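Local coordinates for protein alpha-glucosidase (Pseudoalteromonas sp. K8, PDB 5HQA) that probably hydrolyses alpha-glucosidic bonds as a calcium-binding, chloride-activated glycoside hydrolase of family 97, at residues A[51-65]-A[76-90]. Sequence-based numbering, arbitrary orientation.
Sequences SFKITKVQQQSTNTQ and VVDQHNEVTVTFAKP. With FMT (formic acid), chain I.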
loop_
_atom_site.group_PDB
_atom_site.type_symbol
_atom_site.label_atom_id
_atom_site.label_comp_id
_atom_site.label_asym_id
_atom_site.label_seq_id
_atom_site.Cartn_x
_atom_site.Cartn_y
_atom_site.Cartn_z
ATOM N N SER A 51 -8.248 7.851 36.366
ATOM C CA SER A 51 -7.969 7.198 37.645
ATOM C C SER A 51 -7.203 5.886 37.509
ATOM O O SER A 51 -7.083 5.143 38.495
ATOM C CB SER A 51 -9.248 6.946 38.451
ATOM O OG SER A 51 -10.028 8.126 38.533
ATOM N N PHE A 52 -6.683 5.571 36.328
ATOM C CA PHE A 52 -5.770 4.447 36.179
ATOM C C PHE A 52 -4.357 4.892 36.540
ATOM O O PHE A 52 -3.900 5.949 36.089
ATOM C CB PHE A 52 -5.817 3.911 34.746
ATOM C CG PHE A 52 -6.981 2.997 34.481
ATOM C CD1 PHE A 52 -8.249 3.513 34.251
ATOM C CD2 PHE A 52 -6.808 1.618 34.468
ATOM C CE1 PHE A 52 -9.328 2.668 34.016
ATOM C CE2 PHE A 52 -7.877 0.769 34.225
ATOM C CZ PHE A 52 -9.144 1.295 34.005
ATOM N N LYS A 53 -3.668 4.091 37.358
ATOM C CA LYS A 53 -2.310 4.391 37.786
ATOM C C LYS A 53 -1.360 3.289 37.327
ATOM O O LYS A 53 -1.746 2.122 37.222
ATOM C CB LYS A 53 -2.222 4.545 39.321
ATOM C CG LYS A 53 -3.113 5.650 39.906
ATOM C CD LYS A 53 -2.720 7.016 39.365
ATOM C CE LYS A 53 -3.728 8.090 39.744
ATOM N NZ LYS A 53 -3.534 9.323 38.918
ATOM N N ILE A 54 -0.108 3.673 37.061
ATOM C CA ILE A 54 0.919 2.701 36.695
ATOM C C ILE A 54 1.297 1.881 37.919
ATOM O O ILE A 54 1.661 2.430 38.967
ATOM C CB ILE A 54 2.155 3.404 36.113
ATOM C CG1 ILE A 54 1.802 4.151 34.820
ATOM C CG2 ILE A 54 3.282 2.383 35.864
ATOM C CD1 ILE A 54 2.877 5.140 34.371
ATOM N N THR A 55 1.218 0.557 37.791
ATOM C CA THR A 55 1.609 -0.342 38.865
ATOM C C THR A 55 2.894 -1.102 38.580
ATOM O O THR A 55 3.566 -1.520 39.532
ATOM C CB THR A 55 0.498 -1.365 39.139
ATOM O OG1 THR A 55 0.253 -2.120 37.950
ATOM C CG2 THR A 55 -0.785 -0.666 39.556
ATOM N N LYS A 56 3.254 -1.278 37.308
ATOM C CA LYS A 56 4.349 -2.154 36.922
ATOM C C LYS A 56 4.860 -1.743 35.547
ATOM O O LYS A 56 4.069 -1.363 34.677
ATOM C CB LYS A 56 3.884 -3.618 36.899
ATOM C CG LYS A 56 4.971 -4.632 36.630
ATOM C CD LYS A 56 4.501 -6.049 36.929
ATOM C CE LYS A 56 3.278 -6.398 36.126
ATOM N NZ LYS A 56 2.729 -7.722 36.525
ATOM N N VAL A 57 6.180 -1.815 35.358
ATOM C CA VAL A 57 6.785 -1.708 34.037
ATOM C C VAL A 57 7.712 -2.900 33.842
ATOM O O VAL A 57 8.412 -3.315 34.773
ATOM C CB VAL A 57 7.540 -0.375 33.829
ATOM C CG1 VAL A 57 6.602 0.806 34.039
ATOM C CG2 VAL A 57 8.731 -0.265 34.746
ATOM N N GLN A 58 7.698 -3.466 32.639
ATOM C CA GLN A 58 8.549 -4.600 32.297
ATOM C C GLN A 58 9.354 -4.244 31.058
ATOM O O GLN A 58 8.776 -3.996 29.996
ATOM C CB GLN A 58 7.705 -5.850 32.059
ATOM C CG GLN A 58 6.907 -6.237 33.283
ATOM C CD GLN A 58 5.989 -7.403 33.026
ATOM O OE1 GLN A 58 6.399 -8.561 33.135
ATOM N NE2 GLN A 58 4.736 -7.110 32.671
ATOM N N GLN A 59 10.675 -4.213 31.197
ATOM C CA GLN A 59 11.576 -3.808 30.126
ATOM C C GLN A 59 12.221 -5.027 29.482
ATOM O O GLN A 59 12.663 -5.948 30.175
ATOM C CB GLN A 59 12.674 -2.886 30.656
ATOM C CG GLN A 59 12.155 -1.669 31.384
ATOM C CD GLN A 59 13.256 -0.966 32.153
ATOM O OE1 GLN A 59 14.410 -1.411 32.155
ATOM N NE2 GLN A 59 12.910 0.137 32.812
ATOM N N GLN A 60 12.286 -5.015 28.153
ATOM C CA GLN A 60 13.027 -6.021 27.411
ATOM C C GLN A 60 13.463 -5.395 26.096
ATOM O O GLN A 60 13.183 -4.228 25.820
ATOM C CB GLN A 60 12.204 -7.298 27.215
ATOM C CG GLN A 60 10.894 -7.133 26.504
ATOM C CD GLN A 60 9.932 -8.271 26.832
ATOM O OE1 GLN A 60 10.323 -9.438 26.882
ATOM N NE2 GLN A 60 8.675 -7.928 27.077
ATOM N N SER A 61 14.180 -6.166 25.290
ATOM C CA SER A 61 14.743 -5.588 24.080
ATOM C C SER A 61 14.976 -6.693 23.062
ATOM O O SER A 61 15.017 -7.880 23.400
ATOM C CB SER A 61 16.047 -4.845 24.375
ATOM O OG SER A 61 17.012 -5.743 24.910
ATOM N N THR A 62 15.152 -6.272 21.809
ATOM C CA THR A 62 15.289 -7.175 20.678
ATOM C C THR A 62 16.420 -6.685 19.791
ATOM O O THR A 62 16.547 -5.482 19.532
ATOM C CB THR A 62 13.979 -7.251 19.871
ATOM O OG1 THR A 62 12.949 -7.835 20.678
ATOM C CG2 THR A 62 14.142 -8.077 18.605
ATOM N N ASN A 63 17.237 -7.624 19.321
ATOM C CA ASN A 63 18.262 -7.309 18.326
ATOM C C ASN A 63 18.386 -8.540 17.433
ATOM O O ASN A 63 19.238 -9.399 17.664
ATOM C CB ASN A 63 19.594 -6.947 18.967
ATOM C CG ASN A 63 20.665 -6.680 17.939
ATOM O OD1 ASN A 63 20.371 -6.445 16.772
ATOM N ND2 ASN A 63 21.913 -6.720 18.360
ATOM N N THR A 64 17.537 -8.610 16.412
ATOM C CA THR A 64 17.469 -9.800 15.587
ATOM C C THR A 64 17.235 -9.399 14.134
ATOM O O THR A 64 17.135 -8.215 13.801
ATOM C CB THR A 64 16.376 -10.742 16.098
ATOM O OG1 THR A 64 16.487 -11.993 15.415
ATOM C CG2 THR A 64 14.992 -10.155 15.845
ATOM N N GLN A 65 17.166 -10.403 13.261
ATOM C CA GLN A 65 16.870 -10.174 11.854
ATOM C C GLN A 65 16.134 -11.391 11.312
ATOM O O GLN A 65 16.242 -12.492 11.853
ATOM C CB GLN A 65 18.142 -9.905 11.052
ATOM C CG GLN A 65 19.075 -11.094 10.968
ATOM C CD GLN A 65 20.290 -10.800 10.117
ATOM O OE1 GLN A 65 20.949 -9.770 10.294
ATOM N NE2 GLN A 65 20.584 -11.690 9.166
ATOM N N VAL A 76 15.423 -8.251 6.989
ATOM C CA VAL A 76 14.819 -7.177 7.771
ATOM C C VAL A 76 15.416 -7.241 9.163
ATOM O O VAL A 76 15.334 -8.279 9.833
ATOM C CB VAL A 76 13.286 -7.295 7.832
ATOM C CG1 VAL A 76 12.701 -6.238 8.765
ATOM C CG2 VAL A 76 12.678 -7.189 6.418
ATOM N N VAL A 77 16.005 -6.132 9.596
ATOM C CA VAL A 77 16.610 -6.016 10.917
ATOM C C VAL A 77 15.568 -5.479 11.891
ATOM O O VAL A 77 14.859 -4.513 11.584
ATOM C CB VAL A 77 17.843 -5.098 10.861
ATOM C CG1 VAL A 77 18.296 -4.710 12.267
ATOM C CG2 VAL A 77 18.963 -5.778 10.083
ATOM N N ASP A 78 15.466 -6.113 13.065
ATOM C CA ASP A 78 14.548 -5.707 14.132
ATOM C C ASP A 78 15.384 -5.380 15.370
ATOM O O ASP A 78 15.818 -6.284 16.086
ATOM C CB ASP A 78 13.529 -6.811 14.430
ATOM C CG ASP A 78 12.484 -6.389 15.473
ATOM O OD1 ASP A 78 12.629 -5.307 16.080
ATOM O OD2 ASP A 78 11.510 -7.146 15.693
ATOM N N GLN A 79 15.607 -4.092 15.630
ATOM C CA GLN A 79 16.323 -3.647 16.826
ATOM C C GLN A 79 15.450 -2.637 17.548
ATOM O O GLN A 79 15.182 -1.557 17.013
ATOM C CB GLN A 79 17.670 -3.025 16.472
ATOM C CG GLN A 79 18.641 -4.014 15.867
ATOM C CD GLN A 79 19.903 -3.363 15.311
ATOM O OE1 GLN A 79 19.873 -2.229 14.820
ATOM N NE2 GLN A 79 21.018 -4.088 15.378
ATOM N N HIS A 80 15.003 -2.977 18.754
ATOM C CA HIS A 80 14.154 -2.048 19.483
ATOM C C HIS A 80 14.267 -2.321 20.973
ATOM O O HIS A 80 14.658 -3.411 21.401
ATOM C CB HIS A 80 12.685 -2.131 19.028
ATOM C CG HIS A 80 11.986 -3.399 19.425
ATOM N ND1 HIS A 80 11.924 -4.506 18.602
ATOM C CD2 HIS A 80 11.294 -3.724 20.546
ATOM C CE1 HIS A 80 11.235 -5.462 19.204
ATOM N NE2 HIS A 80 10.848 -5.014 20.387
ATOM N N ASN A 81 13.949 -1.298 21.758
ATOM C CA ASN A 81 13.697 -1.471 23.178
ATOM C C ASN A 81 12.193 -1.502 23.399
ATOM O O ASN A 81 11.427 -0.884 22.661
ATOM C CB ASN A 81 14.336 -0.354 23.999
ATOM C CG ASN A 81 15.842 -0.405 23.964
ATOM O OD1 ASN A 81 16.436 -1.487 24.008
ATOM N ND2 ASN A 81 16.478 0.759 23.875
ATOM N N GLU A 82 11.778 -2.237 24.421
ATOM C CA GLU A 82 10.374 -2.531 24.648
ATOM C C GLU A 82 10.052 -2.291 26.113
ATOM O O GLU A 82 10.864 -2.601 26.989
ATOM C CB GLU A 82 10.084 -3.979 24.261
ATOM C CG GLU A 82 8.637 -4.427 24.321
ATOM C CD GLU A 82 8.470 -5.807 23.692
ATOM O OE1 GLU A 82 9.345 -6.208 22.893
ATOM O OE2 GLU A 82 7.486 -6.501 23.997
ATOM N N VAL A 83 8.885 -1.718 26.386
ATOM C CA VAL A 83 8.393 -1.643 27.756
ATOM C C VAL A 83 6.903 -1.945 27.748
ATOM O O VAL A 83 6.161 -1.461 26.888
ATOM C CB VAL A 83 8.681 -0.279 28.423
ATOM C CG1 VAL A 83 7.881 0.847 27.767
ATOM C CG2 VAL A 83 8.398 -0.358 29.948
ATOM N N THR A 84 6.472 -2.773 28.695
ATOM C CA THR A 84 5.059 -3.016 28.933
ATOM C C THR A 84 4.685 -2.293 30.218
ATOM O O THR A 84 5.268 -2.558 31.278
ATOM C CB THR A 84 4.761 -4.508 29.025
ATOM O OG1 THR A 84 5.207 -5.149 27.823
ATOM C CG2 THR A 84 3.266 -4.733 29.185
ATOM N N VAL A 85 3.741 -1.361 30.115
ATOM C CA VAL A 85 3.304 -0.536 31.234
ATOM C C VAL A 85 1.929 -1.022 31.653
ATOM O O VAL A 85 1.008 -1.054 30.833
ATOM C CB VAL A 85 3.265 0.951 30.852
ATOM C CG1 VAL A 85 2.896 1.787 32.059
ATOM C CG2 VAL A 85 4.607 1.382 30.274
ATOM N N THR A 86 1.785 -1.414 32.917
ATOM C CA THR A 86 0.513 -1.914 33.418
ATOM C C THR A 86 -0.179 -0.817 34.212
ATOM O O THR A 86 0.437 -0.202 35.090
ATOM C CB THR A 86 0.708 -3.157 34.287
ATOM O OG1 THR A 86 1.258 -4.202 33.483
ATOM C CG2 THR A 86 -0.623 -3.624 34.853
ATOM N N PHE A 87 -1.448 -0.573 33.890
ATOM C CA PHE A 87 -2.284 0.409 34.564
ATOM C C PHE A 87 -3.387 -0.310 35.320
ATOM O O PHE A 87 -3.936 -1.306 34.837
ATOM C CB PHE A 87 -2.934 1.377 33.573
ATOM C CG PHE A 87 -1.960 2.148 32.738
ATOM C CD1 PHE A 87 -1.480 3.378 33.167
ATOM C CD2 PHE A 87 -1.540 1.660 31.512
ATOM C CE1 PHE A 87 -0.585 4.099 32.391
ATOM C CE2 PHE A 87 -0.651 2.378 30.734
ATOM C CZ PHE A 87 -0.174 3.599 31.174
ATOM N N ALA A 88 -3.746 0.212 36.486
ATOM C CA ALA A 88 -4.834 -0.377 37.246
ATOM C C ALA A 88 -5.638 0.718 37.928
ATOM O O ALA A 88 -5.087 1.733 38.365
ATOM C CB ALA A 88 -4.322 -1.377 38.288
ATOM N N LYS A 89 -6.945 0.495 38.007
ATOM C CA LYS A 89 -7.880 1.353 38.703
ATOM C C LYS A 89 -8.628 0.514 39.731
ATOM O O LYS A 89 -9.115 -0.575 39.395
ATOM C CB LYS A 89 -8.871 1.994 37.707
ATOM C CG LYS A 89 -9.973 2.831 38.344
ATOM C CD LYS A 89 -10.903 3.381 37.267
ATOM C CE LYS A 89 -11.952 4.336 37.837
ATOM N NZ LYS A 89 -12.979 3.657 38.685
ATOM N N PRO A 90 -8.704 0.948 40.986
ATOM C CA PRO A 90 -9.438 0.168 41.988
ATOM C C PRO A 90 -10.939 0.212 41.742
ATOM O O PRO A 90 -11.472 1.121 41.099
ATOM C CB PRO A 90 -9.076 0.853 43.310
ATOM C CG PRO A 90 -8.755 2.244 42.926
ATOM C CD PRO A 90 -8.110 2.168 41.559
HETATM C C FMT I . 6.141 -8.633 29.075
HETATM O O1 FMT I . 4.971 -8.284 29.236
HETATM O O2 FMT I . 6.496 -9.501 28.271
HETATM O O HOH W 1 0.747 -7.336 34.304
HETATM O O HOH W 2 3.977 -4.392 33.088
HETATM O O HOH W 3 7.926 -5.559 27.786
HETATM O O HOH W 4 11.951 -6.937 22.967
#
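With chi1 at 70°, His80 CG lies between the backbone N and the carbonyl carbon, which brings His80 CE1 against the Thr62 side chain, 3.3 Å from Thr62 OG1; Asp78 and Glu82, each with CG anti to the backbone N (chi1 -176° and -175°), reach the ring from either side along its own strand. His80 ND1 donates to the syn side of Asp78 OD1 at 2.7 Å. His80 NE2 donates to the anti side of Glu82 OE1 at 3.2 Å, and both acceptors lie close to the ring plane, which holds the ring against turning about chi2. A water bridges Thr62 OG1 and Glu82 OE1, while Glu82 OE2 forms a salt bridge with Arg100 of the next strand. A leucine in place of His80 would probably leave Asp78 OD1 without its N-H donor and take one of the partners of Glu82 OE1. On the opposite face, Gln79 NE2 donates to Asn63 OD1 at 2.8 Å, from well above that carbonyl plane. At the far end of the pairing, Lys89 CB makes a CH-pi contact over the centre of the Phe52 ring, and Ile54 CG1 presses on Phe87 CE1 at 3.4 Å. Paired backbone hydrogen bonds, shifted at a beta bulge between Ile54 and Lys56, complete a long antiparallel beta hairpin edging a large sheet in the N-terminal, galactose-mutarotase-like domain.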